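Nucleoporin NUP170 (Chaetomium thermophilum, PDB 5HAX) probably serves as a scaffold nucleoporin of the nuclear pore complex, pairing an N-terminal beta-propeller with a C-terminal alpha-helical region. Local coordinates at residues 244-256 against 262-274. Sequence-based numbering, arbitrary orientation.
With PO4 (phosphate ion), chain D.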
loop_
_atom_site.group_PDB
_atom_site.type_symbol
_atom_site.label_atom_id
_atom_site.label_comp_id
_atom_site.label_asym_id
_atom_site.label_seq_id
_atom_site.Cartn_x
_atom_site.Cartn_y
_atom_site.Cartn_z
ATOM N N SER A 244 2.431 -20.901 6.462
ATOM C CA SER A 244 3.133 -21.698 5.463
ATOM C C SER A 244 2.125 -22.349 4.525
ATOM O O SER A 244 1.025 -22.731 4.943
ATOM C CB SER A 244 4.013 -22.779 6.107
ATOM O OG SER A 244 3.251 -23.905 6.506
ATOM N N LEU A 245 2.512 -22.466 3.258
ATOM C CA LEU A 245 1.755 -23.189 2.246
ATOM C C LEU A 245 2.581 -24.381 1.789
ATOM O O LEU A 245 3.769 -24.232 1.485
ATOM C CB LEU A 245 1.427 -22.282 1.058
ATOM C CG LEU A 245 0.635 -22.911 -0.092
ATOM C CD1 LEU A 245 -0.755 -23.313 0.371
ATOM C CD2 LEU A 245 0.551 -21.952 -1.272
ATOM N N SER A 246 1.961 -25.557 1.749
ATOM C CA SER A 246 2.655 -26.777 1.368
ATOM C C SER A 246 2.328 -27.155 -0.074
ATOM O O SER A 246 1.443 -26.583 -0.715
ATOM C CB SER A 246 2.290 -27.927 2.311
ATOM O OG SER A 246 1.155 -28.637 1.843
ATOM N N ASN A 247 3.073 -28.140 -0.582
ATOM C CA ASN A 247 2.857 -28.636 -1.936
ATOM C C ASN A 247 1.546 -29.395 -2.068
ATOM O O ASN A 247 1.065 -29.584 -3.189
ATOM C CB ASN A 247 4.005 -29.548 -2.353
ATOM C CG ASN A 247 4.036 -30.832 -1.554
ATOM O OD1 ASN A 247 4.124 -30.808 -0.327
ATOM N ND2 ASN A 247 3.932 -31.960 -2.242
ATOM N N ARG A 248 0.976 -29.850 -0.953
ATOM C CA ARG A 248 -0.342 -30.468 -0.934
ATOM C C ARG A 248 -1.451 -29.457 -0.683
ATOM O O ARG A 248 -2.590 -29.856 -0.418
ATOM C CB ARG A 248 -0.392 -31.562 0.136
ATOM C CG ARG A 248 0.741 -32.566 0.042
ATOM C CD ARG A 248 0.594 -33.676 1.071
ATOM N NE ARG A 248 -0.569 -34.516 0.798
ATOM C CZ ARG A 248 -0.580 -35.522 -0.073
ATOM N NH1 ARG A 248 -1.688 -36.229 -0.255
ATOM N NH2 ARG A 248 0.511 -35.826 -0.765
ATOM N N SER A 249 -1.137 -28.162 -0.747
ATOM C CA SER A 249 -2.088 -27.077 -0.532
ATOM C C SER A 249 -2.589 -27.017 0.909
ATOM O O SER A 249 -3.674 -26.488 1.165
ATOM C CB SER A 249 -3.271 -27.172 -1.505
ATOM O OG SER A 249 -2.812 -27.158 -2.848
ATOM N N THR A 250 -1.815 -27.542 1.857
ATOM C CA THR A 250 -2.139 -27.412 3.274
ATOM C C THR A 250 -1.667 -26.059 3.793
ATOM O O THR A 250 -0.532 -25.647 3.532
ATOM C CB THR A 250 -1.487 -28.534 4.082
ATOM O OG1 THR A 250 -2.044 -29.793 3.688
ATOM C CG2 THR A 250 -1.716 -28.330 5.582
ATOM N N ILE A 251 -2.537 -25.383 4.541
ATOM C CA ILE A 251 -2.249 -24.078 5.129
ATOM C C ILE A 251 -2.034 -24.277 6.622
ATOM O O ILE A 251 -2.934 -24.749 7.328
ATOM C CB ILE A 251 -3.387 -23.076 4.878
ATOM C CG1 ILE A 251 -3.631 -22.898 3.376
ATOM C CG2 ILE A 251 -3.071 -21.737 5.536
ATOM C CD1 ILE A 251 -4.858 -22.064 3.054
ATOM N N ARG A 252 -0.852 -23.905 7.105
ATOM C CA ARG A 252 -0.519 -23.975 8.519
ATOM C C ARG A 252 -0.338 -22.566 9.069
ATOM O O ARG A 252 0.287 -21.718 8.426
ATOM C CB ARG A 252 0.753 -24.797 8.741
ATOM C CG ARG A 252 0.592 -26.276 8.410
ATOM C CD ARG A 252 1.912 -27.026 8.526
ATOM N NE ARG A 252 1.737 -28.475 8.441
ATOM C CZ ARG A 252 1.674 -29.166 7.305
ATOM N NH1 ARG A 252 1.760 -28.549 6.134
ATOM N NH2 ARG A 252 1.518 -30.483 7.341
ATOM N N THR A 253 -0.902 -22.320 10.250
ATOM C CA THR A 253 -0.817 -21.030 10.925
ATOM C C THR A 253 -0.016 -21.194 12.209
ATOM O O THR A 253 -0.290 -22.101 13.002
ATOM C CB THR A 253 -2.208 -20.474 11.245
ATOM O OG1 THR A 253 -2.980 -20.383 10.041
ATOM C CG2 THR A 253 -2.112 -19.088 11.894
ATOM N N TYR A 254 0.967 -20.319 12.403
ATOM C CA TYR A 254 1.810 -20.307 13.591
ATOM C C TYR A 254 1.676 -18.957 14.280
ATOM O O TYR A 254 1.559 -17.924 13.614
ATOM C CB TYR A 254 3.280 -20.564 13.234
ATOM C CG TYR A 254 3.536 -21.874 12.526
ATOM C CD1 TYR A 254 3.261 -22.020 11.174
ATOM C CD2 TYR A 254 4.066 -22.960 13.207
ATOM C CE1 TYR A 254 3.497 -23.215 10.521
ATOM C CE2 TYR A 254 4.308 -24.160 12.562
ATOM C CZ TYR A 254 4.024 -24.282 11.219
ATOM O OH TYR A 254 4.261 -25.472 10.572
ATOM N N HIS A 255 1.698 -18.966 15.611
ATOM C CA HIS A 255 1.560 -17.754 16.409
ATOM C C HIS A 255 2.840 -17.519 17.197
ATOM O O HIS A 255 3.390 -18.452 17.790
ATOM C CB HIS A 255 0.365 -17.851 17.360
ATOM C CG HIS A 255 0.196 -16.651 18.238
ATOM N ND1 HIS A 255 0.383 -16.694 19.603
ATOM C CD2 HIS A 255 -0.136 -15.371 17.943
ATOM C CE1 HIS A 255 0.169 -15.493 20.111
ATOM N NE2 HIS A 255 -0.146 -14.672 19.126
ATOM N N MET A 256 3.307 -16.270 17.198
ATOM C CA MET A 256 4.502 -15.879 17.944
ATOM C C MET A 256 4.063 -15.401 19.326
ATOM O O MET A 256 3.882 -14.210 19.585
ATOM C CB MET A 256 5.276 -14.806 17.189
ATOM C CG MET A 256 5.822 -15.276 15.851
ATOM S SD MET A 256 6.475 -13.927 14.853
ATOM C CE MET A 256 5.559 -14.164 13.333
ATOM N N LEU A 262 7.431 -19.947 18.820
ATOM C CA LEU A 262 6.575 -20.108 17.650
ATOM C C LEU A 262 5.752 -21.369 17.858
ATOM O O LEU A 262 6.317 -22.457 18.007
ATOM C CB LEU A 262 7.399 -20.207 16.360
ATOM C CG LEU A 262 6.596 -20.232 15.057
ATOM C CD1 LEU A 262 6.021 -18.854 14.764
ATOM C CD2 LEU A 262 7.448 -20.727 13.892
ATOM N N THR A 263 4.428 -21.226 17.874
ATOM C CA THR A 263 3.516 -22.327 18.162
ATOM C C THR A 263 2.560 -22.523 16.996
ATOM O O THR A 263 1.898 -21.573 16.566
ATOM C CB THR A 263 2.719 -22.056 19.444
ATOM O OG1 THR A 263 3.621 -21.779 20.524
ATOM C CG2 THR A 263 1.852 -23.257 19.802
ATOM N N LYS A 264 2.480 -23.755 16.496
ATOM C CA LYS A 264 1.478 -24.085 15.490
ATOM C C LYS A 264 0.103 -24.113 16.142
ATOM O O LYS A 264 -0.102 -24.798 17.149
ATOM C CB LYS A 264 1.782 -25.436 14.842
ATOM C CG LYS A 264 1.112 -25.627 13.478
ATOM C CD LYS A 264 0.674 -27.068 13.226
ATOM C CE LYS A 264 1.825 -28.053 13.342
ATOM N NZ LYS A 264 1.394 -29.437 13.002
ATOM N N VAL A 265 -0.836 -23.360 15.573
ATOM C CA VAL A 265 -2.162 -23.214 16.157
ATOM C C VAL A 265 -3.282 -23.639 15.217
ATOM O O VAL A 265 -4.394 -23.920 15.695
ATOM C CB VAL A 265 -2.396 -21.764 16.634
ATOM C CG1 VAL A 265 -1.532 -21.459 17.851
ATOM C CG2 VAL A 265 -2.116 -20.774 15.511
ATOM N N ILE A 266 -3.051 -23.696 13.908
ATOM C CA ILE A 266 -4.054 -24.166 12.957
ATOM C C ILE A 266 -3.352 -24.961 11.868
ATOM O O ILE A 266 -2.247 -24.610 11.438
ATOM C CB ILE A 266 -4.859 -23.006 12.329
ATOM C CG1 ILE A 266 -5.388 -22.059 13.411
ATOM C CG2 ILE A 266 -6.014 -23.562 11.494
ATOM C CD1 ILE A 266 -6.071 -20.822 12.859
ATOM N N GLU A 267 -4.000 -26.036 11.427
ATOM C CA GLU A 267 -3.559 -26.815 10.274
ATOM C C GLU A 267 -4.807 -27.171 9.480
ATOM O O GLU A 267 -5.662 -27.914 9.971
ATOM C CB GLU A 267 -2.795 -28.068 10.705
ATOM C CG GLU A 267 -2.245 -28.885 9.547
ATOM C CD GLU A 267 -1.288 -29.979 10.000
ATOM O OE1 GLU A 267 -0.243 -29.653 10.603
ATOM O OE2 GLU A 267 -1.581 -31.167 9.753
ATOM N N LYS A 268 -4.916 -26.636 8.264
ATOM C CA LYS A 268 -6.111 -26.778 7.437
ATOM C C LYS A 268 -5.695 -27.309 6.072
ATOM O O LYS A 268 -5.072 -26.585 5.289
ATOM C CB LYS A 268 -6.837 -25.440 7.301
ATOM C CG LYS A 268 -8.219 -25.535 6.677
ATOM C CD LYS A 268 -8.829 -24.156 6.499
ATOM C CE LYS A 268 -10.241 -24.236 5.947
ATOM N NZ LYS A 268 -11.186 -24.864 6.912
ATOM N N ASP A 269 -6.042 -28.563 5.781
ATOM C CA ASP A 269 -5.673 -29.165 4.510
ATOM C C ASP A 269 -6.708 -28.829 3.439
ATOM O O ASP A 269 -7.765 -28.255 3.710
ATOM C CB ASP A 269 -5.497 -30.684 4.648
ATOM C CG ASP A 269 -6.741 -31.392 5.175
ATOM O OD1 ASP A 269 -7.861 -30.853 5.053
ATOM O OD2 ASP A 269 -6.586 -32.513 5.704
ATOM N N LYS A 270 -6.377 -29.187 2.196
ATOM C CA LYS A 270 -7.252 -28.875 1.072
ATOM C C LYS A 270 -8.628 -29.505 1.243
ATOM O O LYS A 270 -9.630 -28.934 0.796
ATOM C CB LYS A 270 -6.607 -29.341 -0.233
ATOM C CG LYS A 270 -7.499 -29.175 -1.451
ATOM C CD LYS A 270 -6.718 -29.265 -2.754
ATOM C CE LYS A 270 -5.889 -30.532 -2.839
ATOM N NZ LYS A 270 -5.359 -30.738 -4.213
ATOM N N THR A 271 -8.700 -30.676 1.881
ATOM C CA THR A 271 -9.991 -31.309 2.133
ATOM C C THR A 271 -10.882 -30.421 2.990
ATOM O O THR A 271 -12.086 -30.303 2.733
ATOM C CB THR A 271 -9.784 -32.662 2.813
ATOM O OG1 THR A 271 -8.957 -33.490 1.986
ATOM C CG2 THR A 271 -11.116 -33.358 3.057
ATOM N N SER A 272 -10.309 -29.796 4.020
ATOM C CA SER A 272 -11.084 -28.907 4.878
ATOM C C SER A 272 -11.594 -27.703 4.096
ATOM O O SER A 272 -12.768 -27.327 4.202
ATOM C CB SER A 272 -10.230 -28.463 6.067
ATOM O OG SER A 272 -10.949 -27.587 6.917
ATOM N N CYS A 273 -10.719 -27.080 3.302
ATOM C CA CYS A 273 -11.152 -25.999 2.422
ATOM C C CYS A 273 -12.282 -26.453 1.507
ATOM O O CYS A 273 -13.273 -25.734 1.325
ATOM C CB CYS A 273 -9.974 -25.494 1.592
ATOM S SG CYS A 273 -8.752 -24.537 2.516
ATOM N N LEU A 274 -12.150 -27.647 0.922
ATOM C CA LEU A 274 -13.177 -28.151 0.017
ATOM C C LEU A 274 -14.485 -28.430 0.746
ATOM O O LEU A 274 -15.564 -28.247 0.169
ATOM C CB LEU A 274 -12.680 -29.415 -0.680
ATOM C CG LEU A 274 -11.632 -29.184 -1.768
ATOM C CD1 LEU A 274 -10.892 -30.470 -2.093
ATOM C CD2 LEU A 274 -12.287 -28.618 -3.018
HETATM P P PO4 D . -13.119 -29.105 9.571
HETATM O O1 PO4 D . -13.260 -29.088 8.067
HETATM O O2 PO4 D . -11.693 -29.434 9.946
HETATM O O3 PO4 D . -14.043 -30.155 10.141
HETATM O O4 PO4 D . -13.491 -27.751 10.125
HETATM O O HOH W 1 -3.766 -30.554 1.783
HETATM O O HOH W 2 -5.810 -25.930 2.793
HETATM O O HOH W 3 2.238 -31.653 10.508
#
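K264 CG lies over one face of the Y254 ring, 4.0 Å from its centroid and 26° off the normal, a CH-pi contact displaced toward the CE2 rim. Y254 CB meanwhile packs on L262 CD1 at 3.6 Å. The R252 guanidinium carries T250 CG2 over one face, near its rim, and S246 CB in plane at its edge. E267 OE1 approaches that group obliquely, the guanidinium and carboxylate planes 62° apart; the R252 NE to E267 OE1 bond of this salt bridge is weak, 3.2 Å long and bent to 132° at the hydrogen. E267 lies side by side with R252, its chain extended beyond CG; OE1 also accepts from K264 NZ at 2.9 Å, and the shared carboxylate probably offsets the two like charges. Since R252 NH2 also pairs with E228, a leucine here would probably leave E228 without this cationic partner and E267 with K264 alone, and take away the flat group against T250 CG2.

Backbone bonds fix the antiparallel register: I251 and K268 exchange a reciprocal pair, as do H255 and T263. Between them T253 O takes V265 N at 2.9 Å and, weakly, I266 N at 3.3 Å, the signature of a classic beta bulge. Beyond the strands, a water joins R248 O, T250 OG1 and K270 N, while D269 N-caps the following helix, its OD1 accepting from S272 N at 2.9 Å.

The hairpin forms the two last strands of a four-stranded antiparallel sheet, consistent with a propeller blade: 251-255 pairs with 241-246 on its other side, 263-268 is outermost and leads into helix 270-279, and I251, T253 and I266 pack on M342 of strand 341-348.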